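Local coordinates for PbSGBP-B lipoprotein (Prevotella bryantii B14, PDB 6D2Y) that probably binds polysaccharides at the bacterial surface as a glycan-binding lipoprotein, and holds a magnesium ion in its β-rich structure, at residues 248-251 / 252-255; 258-261 / 262-265; 138-141 / 142-145; 296-299 / 300-303; 304-308 / 309-313. All coordinates share one frame; numbering follows the deposited sequence.

Contact 1. Residues 248-251 / 252-255. With MG (magnesium ion), chain B.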
loop_
_atom_site.group_PDB
_atom_site.type_symbol
_atom_site.label_atom_id
_atom_site.label_comp_id
_atom_site.label_asym_id
_atom_site.label_seq_id
_atom_site.Cartn_x
_atom_site.Cartn_y
_atom_site.Cartn_z
ATOM N N GLN A 248 8.102 21.187 14.525
ATOM C CA GLN A 248 9.316 21.243 15.328
ATOM C C GLN A 248 10.091 19.949 15.137
ATOM O O GLN A 248 9.629 19.011 14.483
ATOM C CB GLN A 248 8.992 21.458 16.807
ATOM C CG GLN A 248 8.213 20.302 17.419
ATOM C CD GLN A 248 7.638 20.636 18.778
ATOM O OE1 GLN A 248 7.663 21.789 19.208
ATOM N NE2 GLN A 248 7.114 19.628 19.462
ATOM N N SER A 249 11.279 19.910 15.734
ATOM C CA SER A 249 12.124 18.727 15.720
ATOM C C SER A 249 12.746 18.542 17.094
ATOM O O SER A 249 13.124 19.520 17.747
ATOM C CB SER A 249 13.227 18.831 14.659
ATOM O OG SER A 249 14.211 19.773 15.046
ATOM N N ASP A 250 12.846 17.290 17.525
ATOM C CA ASP A 250 13.445 16.959 18.813
ATOM C C ASP A 250 13.885 15.493 18.766
ATOM O O ASP A 250 14.130 14.947 17.689
ATOM C CB ASP A 250 12.464 17.275 19.955
ATOM C CG ASP A 250 11.092 16.655 19.746
ATOM O OD1 ASP A 250 11.011 15.506 19.264
ATOM O OD2 ASP A 250 10.086 17.325 20.060
ATOM N N ASP A 251 13.975 14.859 19.941
ATOM C CA ASP A 251 14.491 13.495 20.027
ATOM C C ASP A 251 13.564 12.466 19.395
ATOM O O ASP A 251 14.028 11.388 19.011
ATOM C CB ASP A 251 14.749 13.117 21.487
ATOM C CG ASP A 251 16.023 13.728 22.029
ATOM O OD1 ASP A 251 16.919 14.047 21.218
ATOM O OD2 ASP A 251 16.134 13.882 23.264
ATOM N N THR A 252 12.270 12.762 19.290
ATOM C CA THR A 252 11.320 11.854 18.663
ATOM C C THR A 252 11.254 12.012 17.150
ATOM O O THR A 252 10.431 11.347 16.513
ATOM C CB THR A 252 9.924 12.064 19.257
ATOM O OG1 THR A 252 9.279 13.163 18.588
ATOM C CG2 THR A 252 10.013 12.362 20.745
ATOM N N SER A 253 12.085 12.876 16.570
ATOM C CA SER A 253 12.002 13.158 15.143
ATOM C C SER A 253 12.394 11.940 14.317
ATOM O O SER A 253 13.327 11.207 14.656
ATOM C CB SER A 253 12.906 14.335 14.780
ATOM O OG SER A 253 12.284 15.575 15.067
ATOM N N LEU A 254 11.668 11.728 13.220
ATOM C CA LEU A 254 12.091 10.755 12.221
ATOM C C LEU A 254 13.190 11.332 11.340
ATOM O O LEU A 254 14.214 10.683 11.100
ATOM C CB LEU A 254 10.894 10.329 11.371
ATOM C CG LEU A 254 11.210 9.585 10.076
ATOM C CD1 LEU A 254 11.624 8.150 10.371
ATOM C CD2 LEU A 254 10.022 9.633 9.136
ATOM N N SER A 255 12.988 12.557 10.851
ATOM C CA SER A 255 13.999 13.242 10.051
ATOM C C SER A 255 13.680 14.735 10.112
ATOM O O SER A 255 12.758 15.198 9.434
ATOM C CB SER A 255 14.019 12.734 8.619
ATOM O OG SER A 255 15.040 13.375 7.875
HETATM MG MG MG B . 10.986 16.059 8.325
HETATM O O HOH W 1 11.616 14.925 6.782
#
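T252 and S253 close back onto D250 in a type I beta turn, D250 to S253, with an Asx turn built into its start. At T252 both the backbone N and the hydroxyl use the same carboxylate oxygen. D250 OD1 takes T252 OG1 at 3.0 Å on its syn lone pair, and takes T252 N, also at 3.0 Å, on the anti side, a little out of the carboxylate plane. OG1 sits between the T252 backbone N and carbonyl carbon (chi1 84°), which turns it back to this oxygen; K450 NZ is a further partner of that hydroxyl. The other oxygen, D250 OD2, is hydrogen-bonded to the hydroxyl of Y258, so both carboxylate oxygens have partners.

S253 closes the turn twice. Its N reaches D250 O at 3.1 Å, while S253 OG accepts D250 N at 3.0 Å and has G256 O as its other hydrogen-bond partner. The same OG also packs against S249, 3.4 Å from its CB. L254 then turns away from the first four residues and lies against W142 and W392. S255 completes the stretch through its backbone: with D225, D227, N257 and D452 it forms the magnesium site, S255 O standing 2.3 Å from the magnesium ion and water 1 lying 2.0 Å from that ion.

Contact 2. Residues 258-261 / 262-265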
loop_
_atom_site.group_PDB
_atom_site.type_symbol
_atom_site.label_atom_id
_atom_site.label_comp_id
_atom_site.label_asym_id
_atom_site.label_seq_id
_atom_site.Cartn_x
_atom_site.Cartn_y
_atom_site.Cartn_z
ATOM N N TYR A 258 8.890 17.752 12.177
ATOM C CA TYR A 258 7.642 17.054 11.928
ATOM C C TYR A 258 6.492 18.006 12.212
ATOM O O TYR A 258 6.655 19.031 12.877
ATOM C CB TYR A 258 7.507 15.793 12.795
ATOM C CG TYR A 258 7.580 16.074 14.280
ATOM C CD1 TYR A 258 8.777 15.940 14.973
ATOM C CD2 TYR A 258 6.457 16.486 14.989
ATOM C CE1 TYR A 258 8.850 16.203 16.331
ATOM C CE2 TYR A 258 6.524 16.757 16.341
ATOM C CZ TYR A 258 7.720 16.610 17.007
ATOM O OH TYR A 258 7.780 16.873 18.355
HETATM N N MSE A 259 5.318 17.648 11.711
HETATM C CA MSE A 259 4.111 18.410 11.989
HETATM C C MSE A 259 3.235 17.609 12.941
HETATM O O MSE A 259 3.080 16.400 12.775
HETATM C CB MSE A 259 3.388 18.745 10.683
HETATM C CG MSE A 259 2.196 19.679 10.796
HETATM SE SE MSE A 259 0.552 18.812 11.365
HETATM C CE MSE A 259 0.170 17.831 9.737
ATOM N N GLN A 260 2.679 18.273 13.950
ATOM C CA GLN A 260 1.970 17.596 15.027
ATOM C C GLN A 260 0.526 18.069 15.089
ATOM O O GLN A 260 0.263 19.276 15.140
ATOM C CB GLN A 260 2.655 17.834 16.375
ATOM C CG GLN A 260 1.914 17.218 17.554
ATOM C CD GLN A 260 2.599 17.491 18.876
ATOM O OE1 GLN A 260 3.775 17.177 19.062
ATOM N NE2 GLN A 260 1.855 18.062 19.814
ATOM N N ILE A 261 -0.399 17.114 15.091
ATOM C CA ILE A 261 -1.818 17.374 15.299
ATOM C C ILE A 261 -2.174 16.934 16.711
ATOM O O ILE A 261 -1.851 15.811 17.120
ATOM C CB ILE A 261 -2.679 16.641 14.256
ATOM C CG1 ILE A 261 -2.307 17.081 12.839
ATOM C CG2 ILE A 261 -4.157 16.867 14.520
ATOM C CD1 ILE A 261 -3.059 16.331 11.758
ATOM N N GLY A 262 -2.836 17.814 17.459
ATOM C CA GLY A 262 -3.132 17.544 18.849
ATOM C C GLY A 262 -1.929 17.791 19.741
ATOM O O GLY A 262 -0.825 18.103 19.294
ATOM N N ASN A 263 -2.160 17.644 21.042
ATOM C CA ASN A 263 -1.112 17.849 22.032
ATOM C C ASN A 263 -1.522 17.147 23.319
ATOM O O ASN A 263 -2.630 16.621 23.438
ATOM C CB ASN A 263 -0.848 19.341 22.271
ATOM C CG ASN A 263 0.583 19.620 22.693
ATOM O OD1 ASN A 263 1.346 18.700 22.996
ATOM N ND2 ASN A 263 0.955 20.895 22.712
ATOM N N THR A 264 -0.604 17.146 24.282
ATOM C CA THR A 264 -0.840 16.456 25.542
ATOM C C THR A 264 -1.982 17.116 26.305
ATOM O O THR A 264 -1.972 18.329 26.532
ATOM C CB THR A 264 0.429 16.455 26.392
ATOM O OG1 THR A 264 1.567 16.230 25.551
ATOM C CG2 THR A 264 0.360 15.361 27.450
ATOM N N GLY A 265 -2.967 16.312 26.700
ATOM C CA GLY A 265 -4.086 16.799 27.479
ATOM C C GLY A 265 -5.178 17.491 26.694
ATOM O O GLY A 265 -6.189 17.883 27.292
#
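Q260 reaches along past the end of its own strand to the backbone of G262 and the side chain of N263. From CB, which points toward the residues that follow, the chain runs out straight: CG is anti to the backbone N (chi1 177°) and the next torsion is extended too. This carries CG to within 3.4 Å of G262 O, and CD passes the same carbonyl oxygen at a similar distance. At the tip, NE2 makes the main bond, to G262 O at 2.7 Å. It is a well-formed one, with an N-H...O angle of 160°, the donor lying in the carbonyl plane on a lone pair and the acceptor close to the plane of the glutamine amide. The same NE2 gives only a weak bond to N263 OD1 at 3.3 Å, and the two amide planes are turned 71° apart.

N263 OD1 also takes T264 N, 2.8 Å away, which stands above the carbonyl plane. G262 makes the bend with a positive phi, a conformation that glycine adopts readily. I261 turns its side chain to the other side, toward I426, L428 and I451, while Q260 lies on I246 and K450.

The arrangement is a glutamine side-chain to main-chain hydrogen bond, made to the carbonyl two residues on, at the end of strand 258-261, which runs antiparallel between 246-248 and 449-458 in a β-sandwich protein.

Contact 3. Residues 138-141 / 142-145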
loop_
_atom_site.group_PDB
_atom_site.type_symbol
_atom_site.label_atom_id
_atom_site.label_comp_id
_atom_site.label_asym_id
_atom_site.label_seq_id
_atom_site.Cartn_x
_atom_site.Cartn_y
_atom_site.Cartn_z
HETATM N N MSE A 138 5.574 -1.242 3.230
HETATM C CA MSE A 138 6.740 -1.375 4.081
HETATM C C MSE A 138 6.368 -0.695 5.395
HETATM O O MSE A 138 5.664 0.317 5.386
HETATM C CB MSE A 138 7.972 -0.730 3.439
HETATM C CG MSE A 138 9.289 -1.310 3.902
HETATM SE SE MSE A 138 10.771 -0.063 3.759
HETATM C CE MSE A 138 11.625 -0.685 2.165
ATOM N N SER A 139 6.818 -1.255 6.521
ATOM C CA SER A 139 6.402 -0.739 7.824
ATOM C C SER A 139 6.797 0.723 7.989
ATOM O O SER A 139 5.974 1.566 8.363
ATOM C CB SER A 139 7.008 -1.586 8.940
ATOM O OG SER A 139 8.423 -1.520 8.917
ATOM N N ASN A 140 8.060 1.042 7.718
ATOM C CA ASN A 140 8.541 2.422 7.759
ATOM C C ASN A 140 9.507 2.577 6.592
ATOM O O ASN A 140 10.646 2.110 6.658
ATOM C CB ASN A 140 9.226 2.733 9.085
ATOM C CG ASN A 140 9.778 4.154 9.151
ATOM O OD1 ASN A 140 9.675 4.927 8.200
ATOM N ND2 ASN A 140 10.361 4.502 10.293
ATOM N N GLU A 141 9.054 3.235 5.530
ATOM C CA GLU A 141 9.938 3.489 4.403
ATOM C C GLU A 141 11.109 4.390 4.780
ATOM O O GLU A 141 12.081 4.466 4.019
ATOM C CB GLU A 141 9.147 4.104 3.253
ATOM C CG GLU A 141 8.007 3.212 2.808
ATOM C CD GLU A 141 7.184 3.811 1.688
ATOM O OE1 GLU A 141 7.561 4.887 1.177
ATOM O OE2 GLU A 141 6.156 3.208 1.323
ATOM N N TRP A 142 11.037 5.082 5.925
ATOM C CA TRP A 142 12.126 5.917 6.422
ATOM C C TRP A 142 12.760 5.344 7.688
ATOM O O TRP A 142 13.163 6.086 8.586
ATOM C CB TRP A 142 11.625 7.342 6.644
ATOM C CG TRP A 142 11.498 8.133 5.361
ATOM C CD1 TRP A 142 10.773 7.793 4.256
ATOM C CD2 TRP A 142 12.121 9.389 5.057
ATOM N NE1 TRP A 142 10.896 8.762 3.288
ATOM C CE2 TRP A 142 11.720 9.752 3.756
ATOM C CE3 TRP A 142 12.974 10.242 5.762
ATOM C CZ2 TRP A 142 12.144 10.929 3.147
ATOM C CZ3 TRP A 142 13.393 11.401 5.160
ATOM C CH2 TRP A 142 12.979 11.739 3.865
ATOM N N ALA A 143 12.905 4.025 7.740
ATOM C CA ALA A 143 13.459 3.379 8.918
ATOM C C ALA A 143 14.959 3.612 9.003
ATOM O O ALA A 143 15.683 3.474 8.013
ATOM C CB ALA A 143 13.166 1.881 8.893
ATOM N N LYS A 144 15.422 3.961 10.198
ATOM C CA LYS A 144 16.839 4.178 10.436
ATOM C C LYS A 144 17.565 2.846 10.624
ATOM O O LYS A 144 16.953 1.793 10.824
ATOM C CB LYS A 144 17.047 5.071 11.658
ATOM C CG LYS A 144 16.010 6.169 11.807
ATOM C CD LYS A 144 16.335 7.089 12.973
ATOM C CE LYS A 144 15.805 8.488 12.725
ATOM N NZ LYS A 144 15.918 8.866 11.289
ATOM N N ALA A 145 18.895 2.910 10.571
ATOM C CA ALA A 145 19.712 1.707 10.677
ATOM C C ALA A 145 19.538 1.055 12.042
ATOM O O ALA A 145 19.649 1.714 13.080
ATOM C CB ALA A 145 21.184 2.045 10.438
#
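N140 OD1 takes the backbone N of W142 at 2.7 Å, the shorter of the two hydrogen bonds that close this turn. The donor stands well above the carbonyl plane, 47° out of it, and the N-H...O angle is 139°, so the bond is short but not straight. N140 CG lies anti to its backbone N (chi1 178°), and that rotation folds the amide back over the following residues: N140 ND2 comes to 3.6 Å from A143 CA. N140 CB meets A143 CB at 4.0 Å.

This is an Asx turn seated on a type I beta turn from N140 to A143. The main-chain closure is the lesser part, since A143 N to N140 O, at 3.2 Å, is only a weak bond. The turn lies in the loop between strands 134-138 and 148-154 of the IPT/TIG family region, where that region meets the glycan-binding one.

E141 and W142, at the corners, both direct their side chains outward. The E141 carboxylate is gripped by two cations, OE1 by R455 and OE2 by K314, which probably favours its charged form. The W142 indole gives its NE1 to D218 O and packs on S255; the nearest atom of its side chain lies about 6 Å from the magnesium ion.

Contact 4. Residues 296-299 / 300-303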
loop_
_atom_site.group_PDB
_atom_site.type_symbol
_atom_site.label_atom_id
_atom_site.label_comp_id
_atom_site.label_asym_id
_atom_site.label_seq_id
_atom_site.Cartn_x
_atom_site.Cartn_y
_atom_site.Cartn_z
ATOM N N HIS A 296 4.096 30.463 -1.337
ATOM C CA HIS A 296 3.148 29.377 -1.110
ATOM C C HIS A 296 2.599 28.861 -2.434
ATOM O O HIS A 296 1.450 29.153 -2.786
ATOM C CB HIS A 296 2.001 29.825 -0.201
ATOM C CG HIS A 296 2.446 30.312 1.141
ATOM N ND1 HIS A 296 1.621 31.026 1.984
ATOM C CD2 HIS A 296 3.627 30.186 1.791
ATOM C CE1 HIS A 296 2.275 31.321 3.092
ATOM N NE2 HIS A 296 3.494 30.822 3.001
ATOM N N PRO A 297 3.374 28.081 -3.182
ATOM C CA PRO A 297 2.908 27.618 -4.493
ATOM C C PRO A 297 1.806 26.581 -4.367
ATOM O O PRO A 297 1.576 25.992 -3.306
ATOM C CB PRO A 297 4.165 27.007 -5.116
ATOM C CG PRO A 297 4.950 26.522 -3.936
ATOM C CD PRO A 297 4.684 27.505 -2.824
ATOM N N ARG A 298 1.116 26.363 -5.483
ATOM C CA ARG A 298 0.146 25.281 -5.558
ATOM C C ARG A 298 0.861 23.943 -5.430
ATOM O O ARG A 298 1.953 23.747 -5.972
ATOM C CB ARG A 298 -0.627 25.353 -6.877
ATOM C CG ARG A 298 -1.677 26.455 -6.911
ATOM C CD ARG A 298 -1.924 26.990 -8.317
ATOM N NE ARG A 298 -2.410 25.965 -9.237
ATOM C CZ ARG A 298 -1.789 25.614 -10.358
ATOM N NH1 ARG A 298 -0.657 26.210 -10.708
ATOM N NH2 ARG A 298 -2.303 24.671 -11.135
ATOM N N LEU A 299 0.247 23.014 -4.695
ATOM C CA LEU A 299 0.887 21.723 -4.473
ATOM C C LEU A 299 1.042 20.940 -5.771
ATOM O O LEU A 299 1.971 20.136 -5.901
ATOM C CB LEU A 299 0.095 20.915 -3.447
ATOM C CG LEU A 299 0.095 21.512 -2.040
ATOM C CD1 LEU A 299 -0.745 20.668 -1.104
ATOM C CD2 LEU A 299 1.518 21.638 -1.518
ATOM N N CYS A 300 0.157 21.168 -6.744
ATOM C CA CYS A 300 0.270 20.483 -8.027
ATOM C C CYS A 300 1.460 20.973 -8.843
ATOM O O CYS A 300 1.842 20.314 -9.816
ATOM C CB CYS A 300 -1.016 20.656 -8.831
ATOM S SG CYS A 300 -1.528 22.373 -9.045
ATOM N N ASP A 301 2.044 22.114 -8.479
ATOM C CA ASP A 301 3.278 22.578 -9.095
ATOM C C ASP A 301 4.517 22.118 -8.342
ATOM O O ASP A 301 5.617 22.150 -8.905
ATOM C CB ASP A 301 3.284 24.108 -9.188
ATOM C CG ASP A 301 2.281 24.634 -10.193
ATOM O OD1 ASP A 301 2.038 23.949 -11.210
ATOM O OD2 ASP A 301 1.736 25.734 -9.965
ATOM N N VAL A 302 4.363 21.697 -7.085
ATOM C CA VAL A 302 5.495 21.202 -6.311
ATOM C C VAL A 302 5.776 19.740 -6.639
ATOM O O VAL A 302 6.938 19.328 -6.740
ATOM C CB VAL A 302 5.236 21.414 -4.809
ATOM C CG1 VAL A 302 6.316 20.741 -3.973
ATOM C CG2 VAL A 302 5.166 22.901 -4.495
ATOM N N ALA A 303 4.727 18.941 -6.818
ATOM C CA ALA A 303 4.854 17.547 -7.211
ATOM C C ALA A 303 3.890 17.254 -8.353
ATOM O O ALA A 303 2.878 17.938 -8.530
ATOM C CB ALA A 303 4.585 16.596 -6.035
HETATM O O HOH W 2 2.167 27.355 -7.940
#
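R298 and L299 send their carbonyls into a single, loosely bonded helical turn spanning 299-302. R298 O receives D301 N at 3.0 Å, and V302 N only weakly. L299 O makes the straightest bond, taking A303 N at 3.1 Å with an angle of 167°, while its bond from V302 N is weak. Three- and four-residue spacings are thus mixed within the same turn.

R298 bends at chi3 (61°), which brings its guanidinium back over the two residues of the turn. NH1 makes a salt bridge to D301 OD2 at 2.6 Å, with the guanidinium and carboxylate planes 79° apart. C300 SG lies over one face of the same group, 3.0 Å above its plane and toward the rim near NH2. Water 2 gives a second link, donating to D301 OD2 and accepting from R298 N at 2.9 Å, so D301 holds the R298 side chain directly and its backbone N through water 2.

On another side, P297 CG packs on V302 CG2 at 3.7 Å. That apolar pair, five residues apart, is consistent with a hydrophobic staple, a motif of helix N termini; here it belongs to a short helix in a mostly β domain.

Contact 5. Residues 304-308 / 309-313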
loop_
_atom_site.group_PDB
_atom_site.type_symbol
_atom_site.label_atom_id
_atom_site.label_comp_id
_atom_site.label_asym_id
_atom_site.label_seq_id
_atom_site.Cartn_x
_atom_site.Cartn_y
_atom_site.Cartn_z
ATOM N N ASP A 304 4.215 16.222 -9.128
ATOM C CA ASP A 304 3.440 15.889 -10.317
ATOM C C ASP A 304 2.239 15.031 -9.938
ATOM O O ASP A 304 2.399 13.905 -9.456
ATOM C CB ASP A 304 4.312 15.167 -11.340
ATOM C CG ASP A 304 3.621 15.005 -12.679
ATOM O OD1 ASP A 304 3.869 15.831 -13.582
ATOM O OD2 ASP A 304 2.826 14.053 -12.824
ATOM N N PHE A 305 1.038 15.559 -10.171
ATOM C CA PHE A 305 -0.201 14.857 -9.876
ATOM C C PHE A 305 -0.878 14.306 -11.126
ATOM O O PHE A 305 -2.021 13.844 -11.042
ATOM C CB PHE A 305 -1.169 15.780 -9.133
ATOM C CG PHE A 305 -0.850 15.956 -7.675
ATOM C CD1 PHE A 305 0.046 16.927 -7.259
ATOM C CD2 PHE A 305 -1.456 15.158 -6.718
ATOM C CE1 PHE A 305 0.337 17.094 -5.918
ATOM C CE2 PHE A 305 -1.173 15.322 -5.377
ATOM C CZ PHE A 305 -0.274 16.290 -4.976
ATOM N N SER A 306 -0.212 14.355 -12.278
ATOM C CA SER A 306 -0.791 13.796 -13.491
ATOM C C SER A 306 -1.023 12.300 -13.318
ATOM O O SER A 306 -0.262 11.608 -12.633
ATOM C CB SER A 306 0.121 14.057 -14.692
ATOM O OG SER A 306 1.384 13.437 -14.522
ATOM N N ASP A 307 -2.093 11.806 -13.945
ATOM C CA ASP A 307 -2.514 10.412 -13.807
ATOM C C ASP A 307 -2.656 10.042 -12.332
ATOM O O ASP A 307 -2.071 9.073 -11.842
ATOM C CB ASP A 307 -1.545 9.468 -14.525
ATOM C CG ASP A 307 -1.429 9.767 -16.009
ATOM O OD1 ASP A 307 -2.452 10.133 -16.627
ATOM O OD2 ASP A 307 -0.316 9.631 -16.559
ATOM N N TRP A 308 -3.455 10.842 -11.621
ATOM C CA TRP A 308 -3.581 10.697 -10.174
ATOM C C TRP A 308 -4.237 9.382 -9.775
ATOM O O TRP A 308 -3.996 8.887 -8.668
ATOM C CB TRP A 308 -4.369 11.874 -9.600
ATOM C CG TRP A 308 -5.732 12.033 -10.197
ATOM C CD1 TRP A 308 -6.878 11.402 -9.809
ATOM C CD2 TRP A 308 -6.095 12.884 -11.292
ATOM N NE1 TRP A 308 -7.931 11.805 -10.594
ATOM C CE2 TRP A 308 -7.476 12.714 -11.512
ATOM C CE3 TRP A 308 -5.387 13.771 -12.108
ATOM C CZ2 TRP A 308 -8.163 13.400 -12.512
ATOM C CZ3 TRP A 308 -6.069 14.450 -13.101
ATOM C CH2 TRP A 308 -7.443 14.261 -13.295
ATOM N N THR A 309 -5.065 8.802 -10.646
ATOM C CA THR A 309 -5.723 7.546 -10.303
ATOM C C THR A 309 -4.729 6.407 -10.119
ATOM O O THR A 309 -5.081 5.384 -9.522
ATOM C CB THR A 309 -6.753 7.177 -11.372
ATOM O OG1 THR A 309 -6.236 7.495 -12.669
ATOM C CG2 THR A 309 -8.046 7.942 -11.140
ATOM N N ASN A 310 -3.502 6.559 -10.616
ATOM C CA ASN A 310 -2.444 5.577 -10.422
ATOM C C ASN A 310 -1.410 6.055 -9.406
ATOM O O ASN A 310 -0.252 5.633 -9.444
ATOM C CB ASN A 310 -1.773 5.243 -11.755
ATOM C CG ASN A 310 -2.707 4.536 -12.716
ATOM O OD1 ASN A 310 -3.680 3.900 -12.304
ATOM N ND2 ASN A 310 -2.418 4.644 -14.004
ATOM N N LYS A 311 -1.817 6.931 -8.490
ATOM C CA LYS A 311 -0.903 7.503 -7.515
ATOM C C LYS A 311 -1.546 7.478 -6.135
ATOM O O LYS A 311 -2.763 7.330 -5.995
ATOM C CB LYS A 311 -0.503 8.933 -7.894
ATOM C CG LYS A 311 0.762 9.014 -8.732
ATOM C CD LYS A 311 0.681 10.145 -9.744
ATOM C CE LYS A 311 2.002 10.333 -10.471
ATOM N NZ LYS A 311 1.881 11.296 -11.600
ATOM N N SER A 312 -0.704 7.621 -5.114
ATOM C CA SER A 312 -1.140 7.528 -3.731
ATOM C C SER A 312 -0.477 8.619 -2.906
ATOM O O SER A 312 0.661 9.017 -3.171
ATOM C CB SER A 312 -0.808 6.157 -3.122
ATOM O OG SER A 312 -1.473 5.113 -3.811
ATOM N N LEU A 313 -1.204 9.097 -1.900
ATOM C CA LEU A 313 -0.645 9.989 -0.895
ATOM C C LEU A 313 -0.002 9.154 0.205
ATOM O O LEU A 313 -0.616 8.211 0.716
ATOM C CB LEU A 313 -1.730 10.897 -0.314
ATOM C CG LEU A 313 -1.301 11.915 0.744
ATOM C CD1 LEU A 313 -0.736 13.179 0.105
ATOM C CD2 LEU A 313 -2.471 12.245 1.655
#
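K311 NZ reaches back to D304 and S306. It forms a salt bridge with D304 OD2 at 3.2 Å, though weak as a hydrogen bond, and another weak bond to D304 O. S306 O is modelled still nearer, at a separation too short to be trusted in detail. The lysine bends at chi2 (145°), which sends CD and CE alongside the backbone, CE lying 3.4 Å from S306 O.

D304 OD2 is itself placed by the backbone N of S306, a weak bond at 3.1 Å in the manner of an Asx turn. Next along the chain, a short 3-10 turn holds the backbone: N310 N bonds to D307 O at 3.1 Å and K311 N to W308 O at 2.9 Å. The W308 indole leans on T309, T309 CG2 being 3.9 Å from W308 CD1, and has F305 O in plane at its edge.

Farther out, F421 meets both aromatics, stacked on F305 and with its ring plane at about 60° to that of W308. The stretch leads from helix 299-302 into strand 311-318, which is flanked by the antiparallel strands 393-398 and 449-458; L399 also packs on F305 and W308.

Every one of the five is local, so along the chain they come in series, none nested in or crossing another. Contact 3 comes first, turning the chain between strands 134-138 and 148-154. Contact 1 closes the loop between strands 246-248 and 258-261, and contact 2 holds the exit from the latter strand. Contact 4 forms the short helix 299-302, and contact 5 takes the chain on into strand 311-318. Y258 joins contacts 1 and 2, while K144 NZ bonds to L254 O, tying contact 3, in the IPT/TIG region, to contact 1 beside the magnesium site. F305 packs on L299 and C300, linking contacts 4 and 5.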